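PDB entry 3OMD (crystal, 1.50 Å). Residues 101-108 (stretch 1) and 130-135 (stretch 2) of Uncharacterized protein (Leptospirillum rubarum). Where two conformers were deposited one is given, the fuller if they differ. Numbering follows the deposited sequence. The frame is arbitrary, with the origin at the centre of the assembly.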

# COMPACT_ATOMS: atom_id res chain seq x y z
N GLU A 101 3.28 11.12 -7.08
CA GLU A 101 3.71 11.60 -5.77
C GLU A 101 4.10 10.42 -4.86
O GLU A 101 5.12 10.45 -4.18
CB GLU A 101 2.63 12.49 -5.12
CG GLU A 101 3.10 13.03 -3.79
CD GLU A 101 2.22 14.12 -3.20
OE1 GLU A 101 1.23 14.52 -3.81
OE2 GLU A 101 2.58 14.60 -2.10
N TYR A 102 3.29 9.36 -4.87
CA TYR A 102 3.52 8.17 -4.04
C TYR A 102 4.87 7.55 -4.37
O TYR A 102 5.65 7.23 -3.45
CB TYR A 102 2.40 7.21 -4.39
CG TYR A 102 2.40 5.86 -3.74
CD1 TYR A 102 1.92 5.68 -2.42
CD2 TYR A 102 2.77 4.72 -4.46
CE1 TYR A 102 1.83 4.38 -1.84
CE2 TYR A 102 2.70 3.43 -3.90
CZ TYR A 102 2.23 3.29 -2.61
OH TYR A 102 2.13 2.04 -2.09
N GLU A 103 5.15 7.39 -5.66
CA GLU A 103 6.42 6.76 -6.08
C GLU A 103 7.63 7.69 -5.83
O GLU A 103 8.77 7.21 -5.81
CB GLU A 103 6.35 6.36 -7.55
CG GLU A 103 5.35 5.23 -7.76
CD GLU A 103 5.15 4.86 -9.19
OE1 GLU A 103 6.06 5.13 -10.04
OE2 GLU A 103 4.08 4.31 -9.51
N SER A 104 7.39 8.99 -5.65
CA SER A 104 8.48 9.92 -5.38
C SER A 104 8.81 10.04 -3.90
O SER A 104 9.84 10.61 -3.56
CB SER A 104 8.13 11.33 -5.89
OG SER A 104 7.22 11.97 -5.02
N ARG A 105 7.93 9.53 -3.03
CA ARG A 105 8.10 9.75 -1.58
C ARG A 105 9.44 9.24 -1.09
O ARG A 105 9.78 8.07 -1.27
CB ARG A 105 6.96 9.10 -0.78
CG ARG A 105 5.66 9.85 -0.94
CD ARG A 105 4.46 9.14 -0.26
NE ARG A 105 3.20 9.91 -0.46
CZ ARG A 105 2.78 10.88 0.34
NH1 ARG A 105 3.50 11.21 1.41
NH2 ARG A 105 1.64 11.54 0.07
N SER A 106 10.19 10.13 -0.44
CA SER A 106 11.53 9.83 0.04
C SER A 106 11.62 10.33 1.48
O SER A 106 10.74 11.06 1.92
CB SER A 106 12.56 10.47 -0.88
OG SER A 106 12.38 10.03 -2.21
N PRO A 107 12.66 9.91 2.22
CA PRO A 107 12.73 10.33 3.63
C PRO A 107 12.68 11.85 3.74
O PRO A 107 13.45 12.58 3.08
CB PRO A 107 14.10 9.78 4.10
CG PRO A 107 14.53 8.81 3.09
CD PRO A 107 13.65 8.86 1.91
N ASP A 108 11.78 12.34 4.59
CA ASP A 108 11.47 13.77 4.56
C ASP A 108 12.28 14.66 5.51
O ASP A 108 11.98 15.84 5.65
CB ASP A 108 9.98 14.01 4.73
CG ASP A 108 9.50 13.71 6.14
OD1 ASP A 108 10.33 13.49 7.06
OD2 ASP A 108 8.26 13.75 6.34
N ILE A 130 18.57 2.84 -4.59
CA ILE A 130 17.22 2.73 -4.00
C ILE A 130 17.07 3.85 -2.98
O ILE A 130 17.75 3.83 -1.96
CB ILE A 130 16.97 1.32 -3.37
CG1 ILE A 130 16.99 0.28 -4.50
CG2 ILE A 130 15.64 1.29 -2.57
CD1 ILE A 130 16.75 -1.14 -4.04
N THR A 131 16.18 4.82 -3.28
CA THR A 131 16.06 6.04 -2.46
C THR A 131 14.65 6.42 -2.08
O THR A 131 14.44 7.36 -1.30
CB THR A 131 16.69 7.26 -3.17
OG1 THR A 131 15.98 7.55 -4.38
CG2 THR A 131 18.22 7.04 -3.46
N THR A 132 13.68 5.68 -2.60
CA THR A 132 12.28 5.98 -2.31
C THR A 132 11.68 4.89 -1.43
O THR A 132 12.11 3.72 -1.49
CB THR A 132 11.46 6.04 -3.60
OG1 THR A 132 11.61 4.79 -4.33
CG2 THR A 132 11.91 7.21 -4.45
N TRP A 133 10.71 5.26 -0.60
CA TRP A 133 10.11 4.32 0.33
C TRP A 133 9.48 3.14 -0.38
O TRP A 133 9.60 2.00 0.10
CB TRP A 133 9.05 5.01 1.19
CG TRP A 133 9.64 5.98 2.23
CD1 TRP A 133 9.47 7.34 2.29
CD2 TRP A 133 10.44 5.61 3.36
NE1 TRP A 133 10.13 7.85 3.40
CE2 TRP A 133 10.74 6.82 4.07
CE3 TRP A 133 10.93 4.39 3.85
CZ2 TRP A 133 11.52 6.83 5.23
CZ3 TRP A 133 11.69 4.40 5.04
CH2 TRP A 133 12.00 5.62 5.70
N VAL A 134 8.78 3.37 -1.49
CA VAL A 134 8.06 2.23 -2.10
C VAL A 134 9.04 1.21 -2.68
O VAL A 134 8.74 0.00 -2.72
CB VAL A 134 6.98 2.66 -3.10
CG1 VAL A 134 5.93 3.52 -2.38
CG2 VAL A 134 7.56 3.32 -4.34
N LYS A 135 10.21 1.66 -3.12
CA LYS A 135 11.21 0.71 -3.63
C LYS A 135 11.84 -0.05 -2.48
O LYS A 135 12.15 -1.25 -2.60
CB LYS A 135 12.28 1.40 -4.48
CG LYS A 135 11.83 1.65 -5.91
CD LYS A 135 13.03 1.88 -6.83
CE LYS A 135 12.64 2.05 -8.30
NZ LYS A 135 11.89 0.89 -8.89
O HOH W 1 8.08 6.11 -2.29
O HOH W 2 9.93 4.88 -6.50
O HOH W 3 9.59 10.20 5.40

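The contact, which buries 423 Å² summed over both sides, joins the end of one helix and the loop after it to the start of another. Ile130 lies out of reach, and Thr131 approaches mainly through its backbone, its O lying 3.6 Å from Pro107 CD. Thr132 is at the N-cap position of the second helix. Its methyl packs on the backbone of the first stretch, with CG2 3.4 Å from Glu103 O, while its hydroxyl reaches water 2, which lies 2.7 Å from Thr132 OG1 and donates to Glu103 O, also at 2.7 Å.

Trp133 makes the one direct hydrogen bond across the stretches, from its N to Arg105 O (3.0 Å, 163°). As the first residue of its helix, it has an amide free to find an acceptor outside that helix. Its indole covers the loop, with Pro107 CD over one ring face and Pro107 CB 4.1 Å from Trp133 CZ2; water 3 accepts from both Trp133 NE1 (3.1 Å) and Asp108 N (3.2 Å).

Buried Val134 points toward stretch 1. Its CG1 sits over the face of Tyr102, 3.6 Å from Tyr102 CE2, a CH-pi contact suited to a compact branched side chain. Water 1 accepts from Val134 N (2.9 Å) and donates to Tyr102 O (2.9 Å) and Arg105 O (2.8 Å).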